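Local coordinates for cysteine synthase 3 (Entamoeba histolytica, PDB 6KR5), which probably catalyses the pyridoxal-phosphate-dependent conversion of O-acetylserine and sulfide into cysteine and acetate, at residues I140-Y143 with E144-K148; P256-T259 with Q260-W263. All coordinates share one frame; numbering follows the deposited sequence.

How the contacts relate
Contact 1 and contact 2 are both local, each joining side chains about a turn apart, and they come in series along the chain. Their centres lie about 33 Å apart and their nearest atoms about 21 Å, so neither touches the other. Contact 1 sits in helix 135-149, which packs on the four-stranded parallel sheet, near the surface of the chain. Contact 2 marks the passage from strand 253-257, an outermost strand of the six-stranded mixed sheet, into helix 259-273. Each of the two sheets of this pyridoxal-phosphate enzyme thus supplies one example of how a helix is built beside it, and in contact 2 the side chain of Ala262 is about 11 Å from the bound cofactor.

Contact 1: I140-Y143 with E144-K148; sequences IAKY and EELIK
The carbonyl oxygen of Ile140 receives the amide of Glu144 at 2.9 Å between Glu144 N and Ile140 O, in a nearly straight bond of 169° at the hydrogen. It is one of four successive i to i+4 bonds that make 140-148 a regular alpha-helical segment of helix 135-149, an amphipathic helix laid against the parallel sheet. Ala141 O, Lys142 O and Tyr143 O take the amides of Glu145, Leu146 and Ile147 in the same way.

On the side facing the sheet, the phenol of Tyr143 and the branch of Ile147 meet one turn apart. A chi1 of 171° places the tyrosine ring opposite the residue's own amide, beside the carbonyl carbon, where it meets Ile147 at a slant. Ile147 CG1 sits over one face, 3.8 Å from the centroid of the Tyr143 ring and displaced toward the rim, a CH-pi contact. Farther out, Ile147 CD1 reaches Tyr143 OH at 3.5 Å. Both side chains also touch Ile82 of strand 80-84, and Leu146, the buried residue of the group, packs on Ile82, Val107, Val128 and Tyr154, so that it spans all four strands.

Glu144 folds back through a bend at chi2, which carries Glu144 OE2 to 3.9 Å from Tyr143 CD1, with the carboxylate turned 81° from the ring plane.

Lys142 and Glu145 form an i to i+3 pair. The lysine chain, bent at chi2, passes Leu146 with Lys142 CE 4.2 Å from Leu146 CG, and the side chain also touches Val107 and Val128. The salt bridge to the acid is a long one, 3.6 Å from Lys142 NZ to Glu145 OE2.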
# COMPACT_ATOMS: atom_id res chain seq x y z
N ILE B 140 27.35 -4.63 -9.22
CA ILE B 140 28.37 -3.95 -8.41
C ILE B 140 29.50 -3.46 -9.30
O ILE B 140 29.98 -2.33 -9.15
CB ILE B 140 28.89 -4.89 -7.30
CG1 ILE B 140 27.77 -5.28 -6.34
CG2 ILE B 140 30.06 -4.23 -6.57
CD1 ILE B 140 27.54 -4.28 -5.21
N ALA B 141 29.93 -4.29 -10.26
CA ALA B 141 31.00 -3.89 -11.16
C ALA B 141 30.60 -2.67 -11.99
O ALA B 141 31.39 -1.73 -12.15
CB ALA B 141 31.38 -5.05 -12.08
N LYS B 142 29.37 -2.66 -12.52
CA LYS B 142 28.92 -1.53 -13.31
C LYS B 142 28.77 -0.28 -12.44
O LYS B 142 29.06 0.83 -12.89
CB LYS B 142 27.60 -1.86 -14.00
CG LYS B 142 27.02 -0.72 -14.82
CD LYS B 142 27.93 -0.36 -15.98
CE LYS B 142 27.32 0.74 -16.83
NZ LYS B 142 28.27 1.22 -17.88
N TYR B 143 28.32 -0.45 -11.20
CA TYR B 143 28.18 0.68 -10.29
C TYR B 143 29.53 1.33 -10.02
O TYR B 143 29.68 2.56 -10.12
CB TYR B 143 27.53 0.23 -8.99
CG TYR B 143 27.53 1.27 -7.89
CD1 TYR B 143 28.62 1.39 -7.04
CD2 TYR B 143 26.46 2.13 -7.71
CE1 TYR B 143 28.64 2.34 -6.04
CE2 TYR B 143 26.46 3.08 -6.70
CZ TYR B 143 27.56 3.18 -5.88
OH TYR B 143 27.60 4.12 -4.87
N GLU B 144 30.53 0.52 -9.66
CA GLU B 144 31.86 1.06 -9.35
C GLU B 144 32.46 1.76 -10.55
O GLU B 144 33.10 2.81 -10.41
CB GLU B 144 32.78 -0.06 -8.86
CG GLU B 144 32.36 -0.71 -7.55
CD GLU B 144 32.42 0.24 -6.36
OE1 GLU B 144 33.05 1.31 -6.48
OE2 GLU B 144 31.84 -0.10 -5.31
N GLU B 145 32.27 1.20 -11.74
CA GLU B 145 32.74 1.85 -12.96
C GLU B 145 32.09 3.22 -13.13
O GLU B 145 32.75 4.18 -13.52
CB GLU B 145 32.46 0.95 -14.17
CG GLU B 145 32.63 1.63 -15.51
CD GLU B 145 32.66 0.63 -16.66
OE1 GLU B 145 33.53 -0.26 -16.64
OE2 GLU B 145 31.82 0.74 -17.57
N LEU B 146 30.79 3.32 -12.83
CA LEU B 146 30.09 4.59 -12.98
C LEU B 146 30.58 5.62 -11.98
O LEU B 146 30.77 6.79 -12.33
CB LEU B 146 28.59 4.37 -12.82
CG LEU B 146 27.85 3.81 -14.04
CD1 LEU B 146 26.41 3.49 -13.67
CD2 LEU B 146 27.91 4.80 -15.19
N ILE B 147 30.79 5.22 -10.73
CA ILE B 147 31.26 6.14 -9.70
C ILE B 147 32.64 6.69 -10.07
O ILE B 147 32.95 7.86 -9.81
CB ILE B 147 31.27 5.45 -8.33
CG1 ILE B 147 29.85 5.14 -7.88
CG2 ILE B 147 31.98 6.30 -7.29
CD1 ILE B 147 29.17 6.30 -7.19
N LYS B 148 33.48 5.85 -10.68
CA LYS B 148 34.81 6.31 -11.09
C LYS B 148 34.73 7.24 -12.30
O LYS B 148 35.57 8.13 -12.45
CB LYS B 148 35.71 5.12 -11.39

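Contact 2: P256-T259 with Q260-W263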
# COMPACT_ATOMS: atom_id res chain seq x y z
N PRO B 256 17.92 -16.36 14.47
CA PRO B 256 17.87 -16.82 13.08
C PRO B 256 16.52 -17.46 12.79
O PRO B 256 15.94 -18.15 13.63
CB PRO B 256 18.99 -17.86 13.01
CG PRO B 256 19.06 -18.41 14.40
CD PRO B 256 18.73 -17.25 15.32
N ILE B 257 16.04 -17.25 11.57
CA ILE B 257 14.75 -17.80 11.12
C ILE B 257 14.97 -18.49 9.79
O ILE B 257 15.55 -17.91 8.86
CB ILE B 257 13.67 -16.70 11.01
CG1 ILE B 257 13.33 -16.09 12.38
CG2 ILE B 257 12.42 -17.25 10.33
CD1 ILE B 257 12.55 -17.04 13.34
N LYS B 258 14.50 -19.73 9.68
CA LYS B 258 14.61 -20.45 8.41
C LYS B 258 13.74 -19.80 7.34
O LYS B 258 12.59 -19.40 7.60
CB LYS B 258 14.20 -21.91 8.57
CG LYS B 258 15.11 -22.75 9.48
CD LYS B 258 14.53 -24.14 9.62
CE LYS B 258 15.44 -25.07 10.41
NZ LYS B 258 14.75 -26.35 10.69
N THR B 259 14.27 -19.75 6.12
CA THR B 259 13.54 -19.21 4.97
C THR B 259 12.13 -19.78 4.89
O THR B 259 11.15 -19.03 4.80
CB THR B 259 14.31 -19.49 3.68
OG1 THR B 259 15.51 -18.70 3.66
CG2 THR B 259 13.49 -19.08 2.47
N GLN B 260 11.99 -21.11 4.94
CA GLN B 260 10.67 -21.72 4.77
C GLN B 260 9.73 -21.35 5.91
O GLN B 260 8.52 -21.21 5.69
CB GLN B 260 10.77 -23.24 4.67
CG GLN B 260 11.57 -23.74 3.49
CD GLN B 260 10.95 -23.41 2.16
OE1 GLN B 260 9.73 -23.33 2.02
NE2 GLN B 260 11.80 -23.22 1.15
N ASP B 261 10.25 -21.19 7.13
CA ASP B 261 9.42 -20.79 8.25
C ASP B 261 8.96 -19.34 8.10
O ASP B 261 7.82 -19.00 8.44
CB ASP B 261 10.17 -20.97 9.57
CG ASP B 261 10.39 -22.43 9.93
OD1 ASP B 261 9.87 -23.31 9.21
OD2 ASP B 261 11.10 -22.69 10.94
N ALA B 262 9.84 -18.47 7.59
CA ALA B 262 9.43 -17.09 7.35
C ALA B 262 8.26 -17.04 6.37
O ALA B 262 7.29 -16.28 6.58
CB ALA B 262 10.62 -16.29 6.81
N TRP B 263 8.32 -17.82 5.30
CA TRP B 263 7.24 -17.83 4.32
C TRP B 263 5.96 -18.39 4.92
O TRP B 263 4.88 -17.84 4.72
CB TRP B 263 7.62 -18.65 3.10
CG TRP B 263 8.77 -18.13 2.34
CD1 TRP B 263 9.32 -16.88 2.39
CD2 TRP B 263 9.52 -18.86 1.37
NE1 TRP B 263 10.38 -16.80 1.50
CE2 TRP B 263 10.52 -18.00 0.87
CE3 TRP B 263 9.45 -20.18 0.88
CZ2 TRP B 263 11.43 -18.40 -0.11
CZ3 TRP B 263 10.36 -20.57 -0.08
CH2 TRP B 263 11.34 -19.69 -0.56
O HOH W 1 12.99 -20.89 11.83
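Gln260, in the first turn of helix 259-273, follows directly on Thr259 and leads into Asp261, whose side chain runs beside that of Lys258, the two extending in a common direction, flank to flank. Asp261 OD2 is 4.0 Å from Lys258 CD, while Lys258 NZ stays 5.2 Å from Asp261 OD2, too far for a salt bridge, though the opposite charges may still attract weakly. A water closes the turn instead: it accepts from Lys258 N and donates to Asp261 OD2 at 2.8 Å, tying the backbone before the helix to the carboxylate within it. Ala262 gives its amide to Lys258 O, at 2.9 Å from Ala262 N, and its methyl meets Ile257 CG2, while Ala283 of helix 279-292 also packs on it. Trp263 ends the segment. Its amide binds Thr259 O, and its indole lies alongside the threonine, with Thr259 CG2 over one face, 3.7 Å from the centroid of the six-membered ring of Trp263 in a CH-pi contact. The threonine methyl stands anti to its backbone N, leaving OG1 (chi1 -69°) on the other branch to bond Glu220 and the amide of Gly233, whose carbonyl takes Trp263 NE1. Lys258, right before the helix and with its carbonyl accepting the Ala262 amide, holds the N-cap position of a strand-to-helix junction, where strand 253-257 at the margin of the mixed sheet passes into helix 259-273.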